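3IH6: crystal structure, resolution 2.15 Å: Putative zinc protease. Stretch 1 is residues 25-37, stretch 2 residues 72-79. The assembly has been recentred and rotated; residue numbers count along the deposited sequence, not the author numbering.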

# COMPACT_ATOMS: atom_id res chain seq x y z
N PRO E 25 -22.83 -15.54 -13.89
CA PRO E 25 -23.05 -14.68 -15.05
C PRO E 25 -22.99 -13.19 -14.68
O PRO E 25 -23.27 -12.81 -13.55
CB PRO E 25 -24.45 -15.09 -15.52
CG PRO E 25 -24.64 -16.47 -14.97
CD PRO E 25 -24.00 -16.40 -13.62
N LEU E 26 -22.57 -12.39 -15.64
CA LEU E 26 -22.54 -10.95 -15.53
C LEU E 26 -23.21 -10.38 -16.74
O LEU E 26 -23.01 -10.89 -17.84
CB LEU E 26 -21.10 -10.43 -15.43
CG LEU E 26 -20.44 -10.75 -14.08
CD1 LEU E 26 -19.10 -11.45 -14.26
CD2 LEU E 26 -20.35 -9.52 -13.18
N VAL E 27 -24.02 -9.35 -16.54
CA VAL E 27 -24.53 -8.55 -17.63
C VAL E 27 -24.04 -7.14 -17.44
O VAL E 27 -23.67 -6.76 -16.32
CB VAL E 27 -26.07 -8.58 -17.77
CG1 VAL E 27 -26.48 -9.97 -18.22
CG2 VAL E 27 -26.78 -8.18 -16.48
N ALA E 28 -24.00 -6.39 -18.55
CA ALA E 28 -23.39 -5.08 -18.55
C ALA E 28 -24.03 -4.16 -19.55
O ALA E 28 -24.51 -4.58 -20.60
CB ALA E 28 -21.87 -5.19 -18.84
N ALA E 29 -24.02 -2.87 -19.20
CA ALA E 29 -24.32 -1.81 -20.16
C ALA E 29 -23.19 -0.75 -20.26
O ALA E 29 -22.80 -0.14 -19.25
CB ALA E 29 -25.66 -1.16 -19.84
N MSE E 30 -22.70 -0.54 -21.48
CA MSE E 30 -21.65 0.44 -21.74
C MSE E 30 -22.18 1.76 -22.32
O MSE E 30 -23.02 1.76 -23.22
CB MSE E 30 -20.64 -0.14 -22.74
CG MSE E 30 -19.27 0.53 -22.69
SE MSE E 30 -18.31 -0.29 -21.22
CE MSE E 30 -18.71 -2.18 -21.68
N TYR E 31 -21.61 2.86 -21.83
CA TYR E 31 -21.94 4.20 -22.28
C TYR E 31 -20.63 4.98 -22.51
O TYR E 31 -19.56 4.58 -22.00
CB TYR E 31 -22.78 4.90 -21.22
CG TYR E 31 -24.11 4.27 -20.91
CD1 TYR E 31 -25.30 4.72 -21.53
CD2 TYR E 31 -24.20 3.22 -20.00
CE1 TYR E 31 -26.56 4.13 -21.23
CE2 TYR E 31 -25.45 2.62 -19.71
CZ TYR E 31 -26.62 3.08 -20.33
OH TYR E 31 -27.83 2.48 -20.00
N HIS E 32 -20.68 6.07 -23.25
CA HIS E 32 -19.47 6.91 -23.39
C HIS E 32 -19.36 8.12 -22.46
O HIS E 32 -20.36 8.67 -22.04
CB HIS E 32 -19.14 7.28 -24.85
CG HIS E 32 -20.02 8.32 -25.45
ND1 HIS E 32 -21.06 8.00 -26.31
CD2 HIS E 32 -19.97 9.68 -25.41
CE1 HIS E 32 -21.62 9.12 -26.76
NE2 HIS E 32 -20.98 10.15 -26.23
N LEU E 33 -18.13 8.52 -22.13
CA LEU E 33 -17.88 9.69 -21.27
C LEU E 33 -17.90 10.97 -22.07
O LEU E 33 -17.56 10.94 -23.24
CB LEU E 33 -16.51 9.57 -20.57
CG LEU E 33 -16.28 8.34 -19.66
CD1 LEU E 33 -14.83 8.21 -19.22
CD2 LEU E 33 -17.22 8.32 -18.48
N PRO E 34 -18.28 12.11 -21.44
CA PRO E 34 -17.93 13.44 -21.96
C PRO E 34 -16.41 13.59 -22.01
O PRO E 34 -15.69 12.85 -21.33
CB PRO E 34 -18.43 14.41 -20.86
CG PRO E 34 -19.42 13.63 -20.07
CD PRO E 34 -19.06 12.18 -20.19
N ALA E 35 -15.94 14.56 -22.80
CA ALA E 35 -14.58 15.06 -22.73
C ALA E 35 -14.21 15.41 -21.29
O ALA E 35 -15.07 15.87 -20.53
CB ALA E 35 -14.47 16.29 -23.62
N ALA E 36 -12.96 15.15 -20.89
CA ALA E 36 -12.51 15.36 -19.50
C ALA E 36 -12.48 16.84 -19.12
O ALA E 36 -12.57 17.18 -17.94
CB ALA E 36 -11.12 14.72 -19.27
N GLY E 37 -12.34 17.71 -20.13
CA GLY E 37 -12.39 19.15 -19.94
C GLY E 37 -13.79 19.75 -19.78
O GLY E 37 -13.94 20.93 -19.39
N VAL E 72 -23.82 -5.25 -7.97
CA VAL E 72 -23.82 -4.31 -9.04
C VAL E 72 -22.49 -3.59 -9.10
O VAL E 72 -21.78 -3.48 -8.10
CB VAL E 72 -24.99 -3.25 -8.94
CG1 VAL E 72 -26.35 -3.92 -8.92
CG2 VAL E 72 -24.80 -2.25 -7.74
N PHE E 73 -22.16 -3.05 -10.28
CA PHE E 73 -20.91 -2.30 -10.42
C PHE E 73 -21.03 -1.16 -11.38
O PHE E 73 -21.87 -1.16 -12.26
CB PHE E 73 -19.74 -3.24 -10.78
CG PHE E 73 -19.92 -3.97 -12.09
CD1 PHE E 73 -20.47 -5.22 -12.11
CD2 PHE E 73 -19.50 -3.39 -13.29
CE1 PHE E 73 -20.63 -5.87 -13.32
CE2 PHE E 73 -19.65 -4.03 -14.48
CZ PHE E 73 -20.21 -5.27 -14.50
N GLY E 74 -20.16 -0.16 -11.22
CA GLY E 74 -20.15 1.05 -12.03
C GLY E 74 -18.74 1.64 -12.01
O GLY E 74 -18.20 1.92 -10.93
N PHE E 75 -18.16 1.83 -13.20
CA PHE E 75 -16.79 2.41 -13.34
C PHE E 75 -16.74 3.43 -14.47
O PHE E 75 -17.35 3.23 -15.51
CB PHE E 75 -15.73 1.33 -13.68
CG PHE E 75 -15.76 0.13 -12.79
CD1 PHE E 75 -16.47 -1.01 -13.16
CD2 PHE E 75 -15.06 0.12 -11.58
CE1 PHE E 75 -16.48 -2.15 -12.33
CE2 PHE E 75 -15.08 -1.00 -10.75
CZ PHE E 75 -15.80 -2.13 -11.12
N THR E 76 -16.06 4.54 -14.25
CA THR E 76 -15.75 5.45 -15.34
C THR E 76 -14.27 5.19 -15.72
O THR E 76 -13.42 5.06 -14.87
CB THR E 76 -16.10 6.93 -15.03
OG1 THR E 76 -15.44 7.34 -13.85
CG2 THR E 76 -17.61 7.12 -14.82
N MSE E 77 -14.02 5.00 -17.02
CA MSE E 77 -12.72 4.56 -17.50
C MSE E 77 -12.28 5.52 -18.59
O MSE E 77 -12.55 5.29 -19.78
CB MSE E 77 -12.80 3.12 -18.03
CG MSE E 77 -13.14 2.07 -16.94
SE MSE E 77 -13.65 0.28 -17.61
CE MSE E 77 -15.13 0.88 -18.67
N ASP E 78 -11.61 6.60 -18.20
CA ASP E 78 -11.14 7.60 -19.18
C ASP E 78 -9.72 7.39 -19.73
O ASP E 78 -9.26 8.18 -20.56
CB ASP E 78 -11.30 9.04 -18.67
CG ASP E 78 -11.28 10.07 -19.80
OD1 ASP E 78 -11.81 9.76 -20.90
OD2 ASP E 78 -10.74 11.20 -19.59
N GLN E 79 -9.02 6.34 -19.28
CA GLN E 79 -7.74 5.93 -19.88
C GLN E 79 -7.96 5.27 -21.25
O GLN E 79 -7.02 5.12 -22.03
CB GLN E 79 -6.93 4.99 -18.93

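The two stretches meet mainly through side chains; two backbone carbonyl oxygens, M77 O and V27 O, also take part. Strand 26-32 and strand 72-77 run in roughly the same direction, with 34° between them, but their axes come no closer than 9.1 Å. That is too far for the two to pair as neighbours in one sheet, and no hydrogen bond crosses between them. The contact buries 368 Å², both sides summed, and most of it is van der Waals packing. L33, F73 and D78 cover the most surface.

L33 follows directly after the first strand. It is buried, and its CA-to-CB bond points toward the other stretch. Its CA lies 7.4 Å from the CA of D78, so the backbones are nearer here than near L26 and V72, whose CA atoms are 9.4 Å apart. With chi1 in m and chi2 in t, the side chain of L33 reaches the end of the second strand and the residue beyond it. L33 CD1 lies 3.7 Å from the backbone atom M77 O and also 3.7 Å from D78 CB. L33 CD2 is 3.9 Å from T76 CG2. The leucine thus touches three successive residues. T76 offers its methyl group here, while its hydroxyl is hydrogen-bonded elsewhere in the structure.

D78 also points toward the other stretch. Its CB packs against L33, and its carboxylate extends on to A36. D78 OD2 lies 3.6 Å from A36 CB. A methyl group offers the carboxylate no hydrogen bond, so this is simple packing. A36 likewise points toward the second stretch, and its short side chain is enough to make the contact.

F73 serves the other end of the interface. Its CA-to-CB bond points sideways, but the end of the side chain comes nearer to the first strand. The ring, with chi1 in p, spans much of the gap between the backbones. F73 CE1 is 3.7 Å from L26 CD2, an apolar contact between buried side chains. The ring also approaches the backbone, with F73 CZ 4.2 Å from V27 O. The CA-to-CB bond of V27 points away; its closest atom to the ring is the carbonyl oxygen. Both approaches to the ring are oblique.

Between these two ends, the selenomethionines M30 and M77 meet. Both leave their backbones sideways, and both bring their ends nearer to the opposite stretch. M30 SE lies 4.2 Å from M77 CE, a looser apolar contact than that of L26 with F73.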